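Local coordinates for NOL1/NOP2/sun family protein (Enterococcus faecium, PDB 3M4X) that probably methylates ribosomal RNA, as an S-adenosylmethionine-dependent cytosine methyltransferase of the RsmB/RsmF family, at residues E325-Y339 with L374-L388. Numbering follows the deposited sequence.
Sequences EQEKLWTEFSNDFHY and LGDFKKNRFEPSYAL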
loop_
_atom_site.group_PDB
_atom_site.type_symbol
_atom_site.label_atom_id
_atom_site.label_comp_id
_atom_site.label_asym_id
_atom_site.label_seq_id
_atom_site.Cartn_x
_atom_site.Cartn_y
_atom_site.Cartn_z
ATOM N N GLU A 325 2.360 -15.936 32.468
ATOM C CA GLU A 325 1.779 -17.087 31.803
ATOM C C GLU A 325 1.758 -16.879 30.290
ATOM O O GLU A 325 1.926 -17.827 29.517
ATOM C CB GLU A 325 0.364 -17.309 32.331
ATOM C CG GLU A 325 -0.497 -18.203 31.467
ATOM C CD GLU A 325 -1.799 -18.569 32.146
ATOM O OE1 GLU A 325 -1.779 -18.804 33.378
ATOM O OE2 GLU A 325 -2.839 -18.626 31.452
ATOM N N GLN A 326 1.558 -15.630 29.878
ATOM C CA GLN A 326 1.542 -15.280 28.465
ATOM C C GLN A 326 2.931 -15.473 27.887
ATOM O O GLN A 326 3.089 -15.978 26.773
ATOM C CB GLN A 326 1.068 -13.839 28.274
ATOM C CG GLN A 326 -0.424 -13.678 28.459
ATOM C CD GLN A 326 -0.869 -12.229 28.477
ATOM O OE1 GLN A 326 -0.047 -11.301 28.527
ATOM N NE2 GLN A 326 -2.182 -12.021 28.437
ATOM N N GLU A 327 3.931 -15.068 28.659
ATOM C CA GLU A 327 5.320 -15.351 28.335
ATOM C C GLU A 327 5.491 -16.842 28.097
ATOM O O GLU A 327 6.062 -17.262 27.091
ATOM C CB GLU A 327 6.224 -14.918 29.485
ATOM C CG GLU A 327 6.973 -13.619 29.252
ATOM C CD GLU A 327 8.218 -13.811 28.413
ATOM O OE1 GLU A 327 9.272 -13.240 28.772
ATOM O OE2 GLU A 327 8.144 -14.543 27.400
ATOM N N LYS A 328 4.998 -17.644 29.035
ATOM C CA LYS A 328 5.148 -19.088 28.938
ATOM C C LYS A 328 4.453 -19.577 27.684
ATOM O O LYS A 328 5.070 -20.206 26.830
ATOM C CB LYS A 328 4.570 -19.789 30.173
ATOM C CG LYS A 328 4.399 -21.302 30.016
ATOM C CD LYS A 328 3.924 -21.955 31.306
ATOM C CE LYS A 328 4.959 -21.804 32.414
ATOM N NZ LYS A 328 4.405 -22.156 33.751
ATOM N N LEU A 329 3.165 -19.272 27.583
ATOM C CA LEU A 329 2.363 -19.656 26.427
ATOM C C LEU A 329 3.039 -19.367 25.072
ATOM O O LEU A 329 3.124 -20.256 24.215
ATOM C CB LEU A 329 0.987 -18.984 26.501
ATOM C CG LEU A 329 -0.149 -19.842 27.074
ATOM C CD1 LEU A 329 0.338 -20.684 28.226
ATOM C CD2 LEU A 329 -1.329 -18.985 27.501
ATOM N N TRP A 330 3.519 -18.137 24.885
ATOM C CA TRP A 330 4.092 -17.729 23.598
ATOM C C TRP A 330 5.392 -18.449 23.315
ATOM O O TRP A 330 5.703 -18.778 22.166
ATOM C CB TRP A 330 4.320 -16.215 23.532
ATOM C CG TRP A 330 5.335 -15.779 22.489
ATOM C CD1 TRP A 330 6.600 -15.310 22.720
ATOM C CD2 TRP A 330 5.168 -15.778 21.056
ATOM N NE1 TRP A 330 7.226 -15.015 21.526
ATOM C CE2 TRP A 330 6.368 -15.297 20.493
ATOM C CE3 TRP A 330 4.117 -16.138 20.198
ATOM C CZ2 TRP A 330 6.548 -15.168 19.112
ATOM C CZ3 TRP A 330 4.298 -16.006 18.837
ATOM C CH2 TRP A 330 5.503 -15.525 18.304
ATOM N N THR A 331 6.160 -18.681 24.369
ATOM C CA THR A 331 7.459 -19.307 24.213
ATOM C C THR A 331 7.271 -20.743 23.745
ATOM O O THR A 331 7.988 -21.219 22.867
ATOM C CB THR A 331 8.293 -19.211 25.514
ATOM O OG1 THR A 331 8.634 -17.832 25.748
ATOM C CG2 THR A 331 9.570 -20.035 25.408
ATOM N N GLU A 332 6.280 -21.419 24.316
ATOM C CA GLU A 332 5.947 -22.764 23.882
ATOM C C GLU A 332 5.709 -22.730 22.386
ATOM O O GLU A 332 6.459 -23.337 21.618
ATOM C CB GLU A 332 4.697 -23.274 24.602
ATOM C CG GLU A 332 4.647 -22.895 26.070
ATOM C CD GLU A 332 4.186 -24.029 26.966
ATOM O OE1 GLU A 332 3.657 -25.030 26.435
ATOM O OE2 GLU A 332 4.353 -23.915 28.203
ATOM N N PHE A 333 4.673 -21.998 21.973
ATOM C CA PHE A 333 4.305 -21.938 20.564
ATOM C C PHE A 333 5.491 -21.591 19.678
ATOM O O PHE A 333 5.748 -22.258 18.672
ATOM C CB PHE A 333 3.158 -20.946 20.300
ATOM C CG PHE A 333 2.892 -20.737 18.836
ATOM C CD1 PHE A 333 2.067 -21.603 18.139
ATOM C CD2 PHE A 333 3.510 -19.710 18.147
ATOM C CE1 PHE A 333 1.851 -21.440 16.789
ATOM C CE2 PHE A 333 3.294 -19.537 16.792
ATOM C CZ PHE A 333 2.464 -20.406 16.113
ATOM N N SER A 334 6.213 -20.542 20.042
ATOM C CA SER A 334 7.271 -20.044 19.176
ATOM C C SER A 334 8.390 -21.064 19.071
ATOM O O SER A 334 9.190 -21.029 18.136
ATOM C CB SER A 334 7.803 -18.691 19.668
ATOM O OG SER A 334 8.358 -18.801 20.961
ATOM N N ASN A 335 8.441 -21.969 20.043
ATOM C CA ASN A 335 9.470 -22.999 20.077
ATOM C C ASN A 335 9.179 -24.139 19.100
ATOM O O ASN A 335 10.017 -24.462 18.258
ATOM C CB ASN A 335 9.648 -23.556 21.496
ATOM C CG ASN A 335 10.632 -22.746 22.333
ATOM O OD1 ASN A 335 11.452 -21.989 21.808
ATOM N ND2 ASN A 335 10.560 -22.919 23.647
ATOM N N ASP A 336 8.007 -24.762 19.214
ATOM C CA ASP A 336 7.689 -25.871 18.321
ATOM C C ASP A 336 7.266 -25.391 16.933
ATOM O O ASP A 336 7.202 -26.176 15.983
ATOM C CB ASP A 336 6.687 -26.869 18.934
ATOM C CG ASP A 336 5.319 -26.270 19.195
ATOM O OD1 ASP A 336 4.770 -25.587 18.301
ATOM O OD2 ASP A 336 4.779 -26.519 20.294
ATOM N N PHE A 337 7.009 -24.096 16.804
ATOM C CA PHE A 337 6.703 -23.562 15.488
ATOM C C PHE A 337 7.937 -22.893 14.882
ATOM O O PHE A 337 7.933 -22.524 13.710
ATOM C CB PHE A 337 5.488 -22.629 15.541
ATOM C CG PHE A 337 5.052 -22.115 14.192
ATOM C CD1 PHE A 337 4.191 -22.859 13.396
ATOM C CD2 PHE A 337 5.502 -20.887 13.728
ATOM C CE1 PHE A 337 3.797 -22.392 12.166
ATOM C CE2 PHE A 337 5.109 -20.410 12.498
ATOM C CZ PHE A 337 4.251 -21.162 11.710
ATOM N N HIS A 338 9.001 -22.775 15.676
ATOM C CA HIS A 338 10.289 -22.251 15.199
ATOM C C HIS A 338 10.201 -20.871 14.554
ATOM O O HIS A 338 10.755 -20.640 13.477
ATOM C CB HIS A 338 10.995 -23.238 14.251
ATOM C CG HIS A 338 11.297 -24.561 14.880
ATOM N ND1 HIS A 338 12.514 -24.846 15.464
ATOM C CD2 HIS A 338 10.529 -25.661 15.050
ATOM C CE1 HIS A 338 12.482 -26.072 15.958
ATOM N NE2 HIS A 338 11.287 -26.585 15.726
ATOM N N TYR A 339 9.507 -19.960 15.230
ATOM C CA TYR A 339 9.551 -18.538 14.893
ATOM C C TYR A 339 10.151 -17.758 16.067
ATOM O O TYR A 339 9.797 -17.998 17.220
ATOM C CB TYR A 339 8.147 -18.006 14.579
ATOM C CG TYR A 339 8.093 -16.508 14.349
ATOM C CD1 TYR A 339 8.179 -15.979 13.065
ATOM C CD2 TYR A 339 7.967 -15.623 15.417
ATOM C CE1 TYR A 339 8.138 -14.615 12.853
ATOM C CE2 TYR A 339 7.926 -14.258 15.212
ATOM C CZ TYR A 339 8.013 -13.760 13.930
ATOM O OH TYR A 339 7.973 -12.404 13.717
ATOM N N LEU A 374 0.801 -11.404 15.999
ATOM C CA LEU A 374 1.315 -12.768 16.131
ATOM C C LEU A 374 0.224 -13.781 16.483
ATOM O O LEU A 374 0.259 -14.927 16.026
ATOM C CB LEU A 374 2.433 -12.823 17.174
ATOM C CG LEU A 374 3.720 -12.070 16.816
ATOM C CD1 LEU A 374 4.668 -12.029 17.991
ATOM C CD2 LEU A 374 4.406 -12.682 15.607
ATOM N N GLY A 375 -0.733 -13.355 17.303
ATOM C CA GLY A 375 -1.840 -14.206 17.697
ATOM C C GLY A 375 -2.586 -13.665 18.908
ATOM O O GLY A 375 -2.312 -12.554 19.374
ATOM N N ASP A 376 -3.533 -14.457 19.410
ATOM C CA ASP A 376 -4.371 -14.055 20.534
ATOM C C ASP A 376 -4.289 -15.051 21.674
ATOM O O ASP A 376 -4.300 -16.267 21.464
ATOM C CB ASP A 376 -5.835 -13.924 20.112
ATOM C CG ASP A 376 -6.050 -12.821 19.108
ATOM O OD1 ASP A 376 -5.243 -11.874 19.114
ATOM O OD2 ASP A 376 -7.014 -12.898 18.317
ATOM N N PHE A 377 -4.221 -14.524 22.885
ATOM C CA PHE A 377 -4.314 -15.350 24.069
ATOM C C PHE A 377 -5.781 -15.574 24.384
ATOM O O PHE A 377 -6.606 -14.676 24.216
ATOM C CB PHE A 377 -3.638 -14.662 25.243
ATOM C CG PHE A 377 -2.162 -14.451 25.059
ATOM C CD1 PHE A 377 -1.657 -13.179 24.811
ATOM C CD2 PHE A 377 -1.277 -15.519 25.159
ATOM C CE1 PHE A 377 -0.307 -12.974 24.662
ATOM C CE2 PHE A 377 0.079 -15.325 25.013
ATOM C CZ PHE A 377 0.564 -14.052 24.758
ATOM N N LYS A 378 -6.110 -16.781 24.823
ATOM C CA LYS A 378 -7.459 -17.058 25.287
ATOM C C LYS A 378 -7.416 -17.870 26.574
ATOM O O LYS A 378 -6.461 -17.769 27.350
ATOM C CB LYS A 378 -8.281 -17.766 24.206
ATOM C CG LYS A 378 -8.561 -16.890 22.993
ATOM C CD LYS A 378 -9.693 -17.439 22.147
ATOM C CE LYS A 378 -9.972 -16.534 20.957
ATOM N NZ LYS A 378 -11.131 -17.014 20.150
ATOM N N LYS A 379 -8.455 -18.663 26.797
ATOM C CA LYS A 379 -8.532 -19.520 27.972
ATOM C C LYS A 379 -7.345 -20.481 28.026
ATOM O O LYS A 379 -7.320 -21.495 27.326
ATOM C CB LYS A 379 -9.859 -20.283 27.959
ATOM C CG LYS A 379 -10.743 -19.906 26.773
ATOM C CD LYS A 379 -12.218 -20.163 27.034
ATOM C CE LYS A 379 -13.069 -19.594 25.903
ATOM N NZ LYS A 379 -14.526 -19.677 26.196
ATOM N N ASN A 380 -6.356 -20.135 28.848
ATOM C CA ASN A 380 -5.161 -20.956 29.050
ATOM C C ASN A 380 -4.418 -21.323 27.765
ATOM O O ASN A 380 -3.754 -22.359 27.704
ATOM C CB ASN A 380 -5.516 -22.240 29.812
ATOM C CG ASN A 380 -6.264 -21.968 31.103
ATOM O OD1 ASN A 380 -6.113 -20.907 31.713
ATOM N ND2 ASN A 380 -7.076 -22.930 31.529
ATOM N N ARG A 381 -4.514 -20.477 26.744
ATOM C CA ARG A 381 -3.960 -20.824 25.440
ATOM C C ARG A 381 -3.525 -19.610 24.613
ATOM O O ARG A 381 -4.052 -18.501 24.768
ATOM C CB ARG A 381 -4.991 -21.628 24.643
ATOM C CG ARG A 381 -6.237 -20.819 24.344
ATOM C CD ARG A 381 -7.340 -21.619 23.689
ATOM N NE ARG A 381 -8.535 -20.792 23.537
ATOM C CZ ARG A 381 -9.735 -21.253 23.205
ATOM N NH1 ARG A 381 -9.912 -22.548 22.987
ATOM N NH2 ARG A 381 -10.761 -20.420 23.093
ATOM N N PHE A 382 -2.556 -19.841 23.733
ATOM C CA PHE A 382 -2.188 -18.873 22.708
ATOM C C PHE A 382 -2.571 -19.403 21.328
ATOM O O PHE A 382 -2.296 -20.556 21.004
ATOM C CB PHE A 382 -0.691 -18.576 22.744
ATOM C CG PHE A 382 -0.213 -17.752 21.578
ATOM C CD1 PHE A 382 -0.269 -16.370 21.619
ATOM C CD2 PHE A 382 0.283 -18.366 20.431
ATOM C CE1 PHE A 382 0.167 -15.613 20.533
ATOM C CE2 PHE A 382 0.723 -17.621 19.362
ATOM C CZ PHE A 382 0.666 -16.243 19.407
ATOM N N GLU A 383 -3.202 -18.554 20.521
ATOM C CA GLU A 383 -3.598 -18.942 19.178
ATOM C C GLU A 383 -2.905 -18.069 18.137
ATOM O O GLU A 383 -3.018 -16.855 18.171
ATOM C CB GLU A 383 -5.115 -18.865 19.032
ATOM C CG GLU A 383 -5.849 -19.795 19.989
ATOM C CD GLU A 383 -7.334 -19.915 19.680
ATOM O OE1 GLU A 383 -7.871 -19.046 18.953
ATOM O OE2 GLU A 383 -7.961 -20.882 20.167
ATOM N N PRO A 384 -2.168 -18.698 17.216
ATOM C CA PRO A 384 -1.410 -17.979 16.193
ATOM C C PRO A 384 -2.391 -17.288 15.242
ATOM O O PRO A 384 -3.534 -17.739 15.093
ATOM C CB PRO A 384 -0.665 -19.097 15.443
ATOM C CG PRO A 384 -0.974 -20.369 16.181
ATOM C CD PRO A 384 -2.201 -20.148 16.971
ATOM N N SER A 385 -1.946 -16.221 14.588
ATOM C CA SER A 385 -2.848 -15.408 13.777
ATOM C C SER A 385 -2.740 -15.665 12.278
ATOM O O SER A 385 -1.753 -16.214 11.779
ATOM C CB SER A 385 -2.556 -13.936 14.011
ATOM O OG SER A 385 -1.264 -13.649 13.511
ATOM N N TYR A 386 -3.778 -15.223 11.574
ATOM C CA TYR A 386 -3.815 -15.184 10.126
ATOM C C TYR A 386 -2.650 -14.346 9.616
ATOM O O TYR A 386 -1.970 -14.726 8.663
ATOM C CB TYR A 386 -5.142 -14.571 9.707
ATOM C CG TYR A 386 -5.461 -14.613 8.224
ATOM C CD1 TYR A 386 -5.528 -15.816 7.541
ATOM C CD2 TYR A 386 -5.756 -13.452 7.526
ATOM C CE1 TYR A 386 -5.845 -15.862 6.199
ATOM C CE2 TYR A 386 -6.081 -13.490 6.182
ATOM C CZ TYR A 386 -6.123 -14.699 5.524
ATOM O OH TYR A 386 -6.443 -14.751 4.184
ATOM N N ALA A 387 -2.397 -13.217 10.268
ATOM C CA ALA A 387 -1.321 -12.323 9.847
ATOM C C ALA A 387 0.017 -13.052 9.823
ATOM O O ALA A 387 0.795 -12.921 8.870
ATOM C CB ALA A 387 -1.252 -11.082 10.750
ATOM N N LEU A 388 0.293 -13.809 10.883
ATOM C CA LEU A 388 1.560 -14.513 11.016
ATOM C C LEU A 388 1.701 -15.557 9.906
ATOM O O LEU A 388 2.739 -15.641 9.236
ATOM C CB LEU A 388 1.663 -15.163 12.408
ATOM C CG LEU A 388 2.875 -16.063 12.665
ATOM C CD1 LEU A 388 4.162 -15.361 12.320
ATOM C CD2 LEU A 388 2.900 -16.532 14.105
#
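The hydroxyl oxygen of S385 is gripped twice: as the N-cap of the helix that starts at 386 it accepts from L388 N (OG to N 3.1 Å, fairly straight), and it is also hydrogen-bonded to H373 O. The side chain of L388, the residue whose N-H the cap receives, lays CD1 over one face of the Y339 ring, 4.1 Å from CE1. The setting is a helix packed on one face of a four-stranded antiparallel sheet, next to the PUA-like region; here 325-336 lies on the closing hairpin, 374-384, whose type II turn spans K378-R381. Between these segments it illustrates how such a helix can pack on a sheet mainly through rings and aliphatic groups. W330, F333 and F382 form an aromatic cluster. With CG anti to its own N (chi1 159°), W330 swings its indole from a CB not aimed at the sheet to F382, an offset edge-to-face pair (CE3 to CZ 3.5 Å, planes 73° apart), and to L374, whose CD1 covers a W330 face at 3.6 Å from CH2. F333 meets F382 obliquely, CD2 to CE2 3.7 Å, and also touches F437 in the neighbouring sheet. A Schellman motif with H338 at positive phi ends the helix, and Y339 follows, its OH hydrogen-bonded to E354. Towards the turn, L329 pushes CD2 to 3.6 Å from R381 N. F377 is sandwiched: F382 CD1 sits 3.5 Å above one face, and on the other the Q326 amide, its OE1 held by T323 N, stacks with its plane 13° from that of the ring, while Q326 CG lies over the ring centre in CH-pi contact, 3.6 Å from the F377 centroid.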